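PDB 7DP1: nitroreductase family protein from Sphingopyxis sp., which is an FMN-containing, NADPH-dependent nitroreductase that breaks down dinitroaniline herbicides, probably by reducing their nitro groups. Local coordinates for residues A71-M76 with A179-T184. The protein carries 1 engineered substitution. Numbering follows the deposited sequence.
Sequences AARIVM and AMYGAT
Arg-73 meets Tyr-181 and Thr-184 with its aliphatic part: CB lies 3.5 Å from CD1 of Tyr-181, and CG is 3.4 Å from OG1 of Thr-184. With CG beside its own backbone N (chi1 -60°) and further bends at chi2 and chi3, the chain leads its guanidinium away from the tyrosine, and NE bonds to the carbonyl of Gly-80. Thr-184 OG1 is hydrogen-bonded to Gln-82 OE1; against Arg-73 it makes no hydrogen bond. One water joins the segments where no direct hydrogen bond does: it donates to Arg-73 O at 2.7 Å and accepts from Tyr-181 OH at 2.8 Å, lying in the plane of the ring at its edge. Next along, Ile-74 crosses the tyrosine at about a right angle, CG1 3.8 Å from CZ. Met-76 SD lies 3.6 Å above the Arg-73 guanidinium plane, displaced toward its rim. A leucine in place of Tyr-181 would probably leave that water without its hydroxyl donor and open a gap beside Arg-73 and Ile-74. About 10 Å from the bound FMN, Tyr-181, the N-cap residue of helix 182-189, also rests on Val-70, and Thr-184 on Ala-69, joining this helix start to the C-terminal part of helix 60-74, which follows strand 54-59.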
ATOM      1  N   ALA A  71      17.721   1.554 -21.656  1.00 53.45           N
ATOM      2  CA  ALA A  71      18.740   0.641 -22.163  1.00 55.82           C
ATOM      3  C   ALA A  71      20.069   1.371 -22.398  1.00 58.04           C
ATOM      4  O   ALA A  71      21.146   0.820 -22.160  1.00 63.50           O
ATOM      5  CB  ALA A  71      18.264  -0.029 -23.429  1.00 58.22           C
ATOM      6  N   ALA A  72      19.988   2.608 -22.878  1.00 59.74           N
ATOM      7  CA  ALA A  72      21.179   3.434 -23.083  1.00 65.01           C
ATOM      8  C   ALA A  72      21.927   3.672 -21.773  1.00 56.39           C
ATOM      9  O   ALA A  72      23.151   3.700 -21.762  1.00 62.17           O
ATOM     10  CB  ALA A  72      20.804   4.759 -23.727  1.00 73.75           C
ATOM     11  N   ARG A  73      21.191   3.875 -20.681  1.00 53.40           N
ATOM     12  CA  ARG A  73      21.806   4.017 -19.374  1.00 53.80           C
ATOM     13  C   ARG A  73      22.392   2.681 -18.968  1.00 59.50           C
ATOM     14  O   ARG A  73      23.494   2.614 -18.413  1.00 58.58           O
ATOM     15  CB  ARG A  73      20.785   4.482 -18.320  1.00 63.23           C
ATOM     16  CG  ARG A  73      20.125   5.819 -18.613  1.00 64.98           C
ATOM     17  CD  ARG A  73      21.164   6.911 -18.800  1.00 70.95           C
ATOM     18  NE  ARG A  73      21.822   7.259 -17.539  1.00 69.30           N
ATOM     19  CZ  ARG A  73      22.649   8.291 -17.393  1.00 64.79           C
ATOM     20  NH1 ARG A  73      23.184   8.548 -16.209  1.00 68.72           N
ATOM     21  NH2 ARG A  73      22.941   9.068 -18.430  1.00 60.06           N
ATOM     22  N   ILE A  74      21.670   1.609 -19.282  1.00 52.99           N
ATOM     23  CA  ILE A  74      22.030   0.295 -18.757  1.00 66.16           C
ATOM     24  C   ILE A  74      23.411  -0.141 -19.231  1.00 57.50           C
ATOM     25  O   ILE A  74      24.180  -0.684 -18.453  1.00 58.76           O
ATOM     26  CB  ILE A  74      20.994  -0.778 -19.136  1.00 62.79           C
ATOM     27  CG1 ILE A  74      19.741  -0.608 -18.295  1.00 48.81           C
ATOM     28  CG2 ILE A  74      21.532  -2.176 -18.884  1.00 67.55           C
ATOM     29  CD1 ILE A  74      18.712  -1.651 -18.566  1.00 66.15           C
ATOM     30  N   VAL A  75      23.736   0.114 -20.491  1.00 59.64           N
ATOM     31  CA  VAL A  75      25.048  -0.278 -20.996  1.00 63.63           C
ATOM     32  C   VAL A  75      26.150   0.600 -20.415  1.00 65.29           C
ATOM     33  O   VAL A  75      27.342   0.321 -20.600  1.00 68.81           O
ATOM     34  CB  VAL A  75      25.108  -0.238 -22.534  1.00 67.75           C
ATOM     35  CG1 VAL A  75      24.203  -1.313 -23.125  1.00 68.10           C
ATOM     36  CG2 VAL A  75      24.754   1.159 -23.065  1.00 65.08           C
ATOM     37  N   MET A  76      25.767   1.680 -19.739  1.00 63.13           N
ATOM     38  CA  MET A  76      26.754   2.534 -19.079  1.00 64.81           C
ATOM     39  C   MET A  76      27.275   1.860 -17.821  1.00 65.17           C
ATOM     40  O   MET A  76      28.150   2.388 -17.135  1.00 66.94           O
ATOM     41  CB  MET A  76      26.169   3.903 -18.728  1.00 62.77           C
ATOM     42  CG  MET A  76      25.802   4.766 -19.928  1.00 63.12           C
ATOM     43  SD  MET A  76      25.238   6.424 -19.477  1.00 82.37           S
ATOM     44  CE  MET A  76      24.686   7.055 -21.063  1.00 94.76           C
ATOM     45  N   ALA A 179      13.021   2.703 -10.829  1.00 35.16           N
ATOM     46  CA  ALA A 179      13.500   3.784  -9.982  1.00 32.42           C
ATOM     47  C   ALA A 179      15.029   3.876  -9.996  1.00 36.28           C
ATOM     48  O   ALA A 179      15.587   4.887  -9.576  1.00 46.82           O
ATOM     49  CB  ALA A 179      12.973   3.610  -8.531  1.00 28.92           C
ATOM     50  N   MET A 180      15.702   2.835 -10.484  1.00 36.74           N
ATOM     51  CA  MET A 180      17.157   2.881 -10.729  1.00 38.48           C
ATOM     52  C   MET A 180      17.573   3.908 -11.773  1.00 38.07           C
ATOM     53  O   MET A 180      18.737   4.293 -11.831  1.00 43.18           O
ATOM     54  CB  MET A 180      17.684   1.508 -11.149  1.00 45.08           C
ATOM     55  CG  MET A 180      17.754   0.503 -10.007  1.00 49.48           C
ATOM     56  SD  MET A 180      19.178   0.841  -8.945  1.00 80.11           S
ATOM     57  CE  MET A 180      18.486   1.976  -7.742  1.00 60.91           C
ATOM     58  N   TYR A 181      16.635   4.315 -12.621  1.00 43.40           N
ATOM     59  CA  TYR A 181      16.923   5.301 -13.668  1.00 48.88           C
ATOM     60  C   TYR A 181      15.812   6.336 -13.696  1.00 45.87           C
ATOM     61  O   TYR A 181      15.364   6.723 -14.777  1.00 42.50           O
ATOM     62  CB  TYR A 181      17.044   4.652 -15.055  1.00 40.20           C
ATOM     63  CG  TYR A 181      18.032   3.529 -15.104  1.00 47.18           C
ATOM     64  CD1 TYR A 181      19.396   3.789 -15.214  1.00 43.94           C
ATOM     65  CD2 TYR A 181      17.613   2.208 -15.012  1.00 40.52           C
ATOM     66  CE1 TYR A 181      20.311   2.770 -15.241  1.00 55.50           C
ATOM     67  CE2 TYR A 181      18.529   1.175 -15.042  1.00 52.10           C
ATOM     68  CZ  TYR A 181      19.878   1.463 -15.154  1.00 53.33           C
ATOM     69  OH  TYR A 181      20.801   0.444 -15.184  1.00 52.30           O
ATOM     70  N   GLY A 182      15.377   6.766 -12.512  1.00 40.63           N
ATOM     71  CA  GLY A 182      14.238   7.655 -12.370  1.00 38.84           C
ATOM     72  C   GLY A 182      14.279   8.875 -13.280  1.00 44.53           C
ATOM     73  O   GLY A 182      13.306   9.163 -13.983  1.00 41.23           O
ATOM     74  N   ALA A 183      15.412   9.572 -13.279  1.00 40.34           N
ATOM     75  CA  ALA A 183      15.560  10.814 -14.038  1.00 42.56           C
ATOM     76  C   ALA A 183      15.329  10.600 -15.523  1.00 49.61           C
ATOM     77  O   ALA A 183      14.669  11.407 -16.170  1.00 48.26           O
ATOM     78  CB  ALA A 183      16.941  11.423 -13.809  1.00 48.21           C
ATOM     79  N   THR A 184      15.883   9.517 -16.061  1.00 55.21           N
ATOM     80  CA  THR A 184      15.678   9.172 -17.465  1.00 54.45           C
ATOM     81  C   THR A 184      14.206   8.876 -17.743  1.00 48.80           C
ATOM     82  O   THR A 184      13.629   9.396 -18.687  1.00 42.03           O
ATOM     83  CB  THR A 184      16.500   7.947 -17.885  1.00 50.27           C
ATOM     84  OG1 THR A 184      17.890   8.269 -17.847  1.00 47.80           O
ATOM     85  CG2 THR A 184      16.120   7.517 -19.300  1.00 46.42           C
TER
HETATM   86  O   HOH W   1      23.256   1.558 -15.914  1.00 56.54           O